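Nitroalkane oxidase (Podospora anserina, PDB 3MKH) catalyses the FAD-dependent oxidation of nitroalkanes to aldehydes or ketones, consuming oxygen and releasing nitrite and hydrogen peroxide. Local coordinates at residues Pro112-Ala115 with Glu116-Ala119; Val211-Ala214 with Asp215-Asn219. One frame throughout, in Å; residues are numbered along the deposited sequence.

Contact 1: Pro112-Ala115 with Glu116-Ala119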
# COMPACT_ATOMS: atom_id res chain seq x y z
N PRO A 112 20.21 21.85 40.35
CA PRO A 112 20.62 23.25 40.56
C PRO A 112 22.01 23.54 40.01
O PRO A 112 22.29 24.67 39.59
CB PRO A 112 20.60 23.39 42.10
CG PRO A 112 20.53 21.99 42.64
CD PRO A 112 19.86 21.17 41.60
N GLN A 113 22.87 22.53 39.99
CA GLN A 113 24.25 22.70 39.53
C GLN A 113 24.36 22.91 38.02
O GLN A 113 25.43 23.22 37.51
CB GLN A 113 25.11 21.50 39.94
CG GLN A 113 24.72 20.17 39.28
CD GLN A 113 23.56 19.47 39.97
OE1 GLN A 113 22.60 20.11 40.42
NE2 GLN A 113 23.62 18.14 40.04
N HIS A 114 23.24 22.74 37.32
CA HIS A 114 23.26 22.76 35.86
C HIS A 114 22.88 24.10 35.26
O HIS A 114 22.91 24.26 34.04
CB HIS A 114 22.36 21.65 35.33
CG HIS A 114 22.82 20.28 35.72
ND1 HIS A 114 24.10 19.82 35.46
CD2 HIS A 114 22.18 19.27 36.35
CE1 HIS A 114 24.22 18.59 35.91
NE2 HIS A 114 23.07 18.23 36.46
N ALA A 115 22.54 25.07 36.10
CA ALA A 115 22.06 26.35 35.59
C ALA A 115 23.16 27.05 34.82
O ALA A 115 22.90 27.72 33.82
CB ALA A 115 21.55 27.23 36.74
N GLU A 116 24.40 26.90 35.29
CA GLU A 116 25.53 27.54 34.61
C GLU A 116 25.70 27.05 33.17
O GLU A 116 26.23 27.78 32.33
CB GLU A 116 26.84 27.34 35.38
CG GLU A 116 27.22 25.89 35.64
CD GLU A 116 28.65 25.74 36.15
OE1 GLU A 116 29.57 26.28 35.50
OE2 GLU A 116 28.85 25.07 37.19
N PHE A 117 25.27 25.82 32.89
CA PHE A 117 25.46 25.25 31.56
C PHE A 117 24.48 25.84 30.56
O PHE A 117 24.78 25.94 29.37
CB PHE A 117 25.30 23.73 31.57
CG PHE A 117 26.38 23.01 32.33
CD1 PHE A 117 26.21 22.72 33.67
CD2 PHE A 117 27.55 22.63 31.69
CE1 PHE A 117 27.19 22.05 34.39
CE2 PHE A 117 28.54 21.95 32.40
CZ PHE A 117 28.36 21.66 33.76
N LEU A 118 23.31 26.22 31.06
CA LEU A 118 22.24 26.77 30.25
C LEU A 118 22.46 28.24 29.95
O LEU A 118 21.89 28.77 28.99
CB LEU A 118 20.91 26.60 30.98
CG LEU A 118 19.79 25.79 30.34
CD1 LEU A 118 20.34 24.67 29.47
CD2 LEU A 118 18.85 25.25 31.44
N ALA A 119 23.27 28.91 30.76
CA ALA A 119 23.42 30.36 30.65
C ALA A 119 23.68 30.90 29.23
O ALA A 119 23.05 31.89 28.82
CB ALA A 119 24.50 30.86 31.61
O HOH W 1 24.70 26.55 38.07
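His114 and Phe117, three residues apart on a short helical turn, set their rings obliquely against each other, and the pair illustrates how a weakly hydrogen-bonded turn still brings the rings of residues i and i+3 together. The ring planes are inclined at 49° with centroids 5.9 Å apart, which is neither a stack nor a T. Phe117 CE1 comes to the edge of the imidazole, 4.0 Å from His114 ND1. The His114 side chain turns CG beside its own backbone N, opposite the carbonyl carbon (chi1 -62°), and Phe117 has the same conformation about this bond, which leaves the rings near enough to touch. Gln113 lays its CG over one face of the imidazole, 3.7 Å above the centre of the His114 ring. The rim of the Phe117 ring meets backbone, with CE1 3.8 Å from Gln113 O and His114 CA in the ring plane.

Bonding along the backbone is modest. Phe117 N donates to His114 O at 3.1 Å, arriving well above the carbonyl plane, while the bonds from Leu118 N and Ala119 N to Ala115 O are weak. A water accepts a hydrogen bond from Glu116 N at 2.8 Å and donates a weak one to Pro112 O. Glu116 places CG between its own N and carbonyl carbon (chi1 57°), bringing that CG to 3.7 Å from Gln113 O, and its extended chain carries OE2 to a salt bridge with Lys253.

In the N-terminal domain of this acyl-CoA dehydrogenase relative, the turn follows helix 90-109: Leu118 packs back on Leu103 and Ile106 of that helix, while His114 and Phe117 lie on Leu210 of strand 206-212.

Contact 2: Val211-Ala214 with Asp215-Asn219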
# COMPACT_ATOMS: atom_id res chain seq x y z
N VAL A 211 29.12 17.64 28.21
CA VAL A 211 30.46 17.99 27.75
C VAL A 211 30.39 19.33 27.02
O VAL A 211 29.70 19.47 26.00
CB VAL A 211 31.03 16.93 26.78
CG1 VAL A 211 32.40 17.38 26.22
CG2 VAL A 211 31.16 15.58 27.47
N THR A 212 31.10 20.32 27.55
CA THR A 212 31.08 21.66 26.97
C THR A 212 32.34 21.87 26.14
O THR A 212 33.32 21.14 26.28
CB THR A 212 31.03 22.77 28.06
OG1 THR A 212 32.26 22.79 28.80
CG2 THR A 212 29.87 22.53 29.01
N ARG A 213 32.30 22.86 25.26
CA ARG A 213 33.50 23.22 24.51
C ARG A 213 34.65 23.59 25.48
O ARG A 213 35.80 23.24 25.24
CB ARG A 213 33.22 24.35 23.52
CG ARG A 213 34.46 24.86 22.80
CD ARG A 213 35.28 23.74 22.12
NE ARG A 213 36.31 24.37 21.28
CZ ARG A 213 36.12 24.76 20.03
NH1 ARG A 213 34.95 24.54 19.43
NH2 ARG A 213 37.10 25.37 19.36
N ALA A 214 34.32 24.26 26.58
CA ALA A 214 35.32 24.58 27.60
C ALA A 214 35.98 23.32 28.18
O ALA A 214 37.19 23.31 28.40
CB ALA A 214 34.70 25.42 28.71
N ASP A 215 35.20 22.27 28.43
CA ASP A 215 35.75 20.97 28.85
C ASP A 215 36.73 20.43 27.81
O ASP A 215 37.82 19.98 28.15
CB ASP A 215 34.64 19.93 29.04
CG ASP A 215 33.75 20.22 30.25
OD1 ASP A 215 34.26 20.63 31.32
OD2 ASP A 215 32.53 20.01 30.14
N LEU A 216 36.31 20.46 26.55
CA LEU A 216 37.14 19.93 25.46
C LEU A 216 38.46 20.68 25.36
O LEU A 216 39.51 20.06 25.20
CB LEU A 216 36.40 19.96 24.12
CG LEU A 216 35.17 19.03 24.09
CD1 LEU A 216 34.46 19.13 22.76
CD2 LEU A 216 35.57 17.58 24.38
N ASP A 217 38.41 22.00 25.47
CA ASP A 217 39.62 22.82 25.36
C ASP A 217 40.53 22.55 26.55
O ASP A 217 41.75 22.50 26.41
CB ASP A 217 39.27 24.31 25.35
CG ASP A 217 38.55 24.76 24.07
OD1 ASP A 217 38.54 24.00 23.07
OD2 ASP A 217 38.01 25.89 24.08
N ARG A 218 39.94 22.37 27.72
CA ARG A 218 40.71 22.12 28.93
C ARG A 218 41.44 20.78 28.81
O ARG A 218 42.60 20.65 29.22
CB ARG A 218 39.78 22.15 30.15
CG ARG A 218 40.44 21.73 31.46
CD ARG A 218 39.47 21.93 32.62
NE ARG A 218 38.17 21.30 32.37
CZ ARG A 218 37.93 20.00 32.52
NH1 ARG A 218 38.91 19.19 32.91
NH2 ARG A 218 36.72 19.52 32.27
N ASN A 219 40.77 19.78 28.25
CA ASN A 219 41.36 18.47 28.04
C ASN A 219 42.46 18.42 26.97
O ASN A 219 43.21 17.45 26.92
CB ASN A 219 40.28 17.44 27.72
CG ASN A 219 39.59 16.94 28.96
OD1 ASN A 219 40.06 16.01 29.61
ND2 ASN A 219 38.47 17.56 29.31
O HOH W 2 39.91 26.01 20.58
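A capping box opens helix 213-219 where strand 206-212 ends: Thr212 holds the N-cap position and Asp215 answers it three residues on. Thr212 OG1 accepts from Asp215 N at 3.0 Å, and in return Asp215 OD2 accepts from Thr212 N, also at 3.0 Å and nearly straight (169°), on the anti side of the carboxylate. The threonine hydroxyl can face the Asp215 amide, a first-turn N-H, because OG1 stands between the residue's own N and carbonyl carbon (chi1 68°). Asp215 is buried, and its other oxygen, OD1, is taken by Arg218 NH2 in a salt bridge; the acid thus joins the first turn to the second, while Arg218 NH2 also reaches Arg249 O. A negative carboxylate at this end of the helix would be expected to suit the helix dipole.

A second ion pair runs along another side of the helix. The Arg213 chain is bent at chi2 (53°), which curls it toward Asp217, and NE donates to Asp217 OD1 at 2.9 Å on the syn side. The oxygen lies in the guanidinium plane although the two flat groups stand almost perpendicular. Asp178 of the same chain forms a salt bridge with Arg213 NH2, giving the arginine two acidic partners. On the buried side, Val211 CG1 touches Leu216 CD2 at 3.7 Å, the side chains crossing at about a right angle, and Leu216 continues onto Val248 of strand 242-251. Asp215 O accepts from both Asn219 N and Asn219 ND2, which approach from opposite faces of its carbonyl plane, the side-chain amide at 2.8 Å.

Both contacts are local turns, and following the chain shows them in series rather than nested or crossed. Contact 1 comes first, folding the short turn after helix 90-109 within the N-terminal domain; nearly a hundred residues later, contact 2 turns the end of strand 206-212 into helix 213-219 at the mixed sheet. Neither closes a long loop, yet they meet in space, with centres about 16 Å apart. The junction is Phe117 CD2 against Thr212 CG2 at 3.5 Å, an apolar touch that sets the aromatic ring of 116-119 beside the N-cap residue of the later helix. The turn after helix 90-109 is thereby packed against the end of strand 206-212, which lies between strands 184-191 and 255-257.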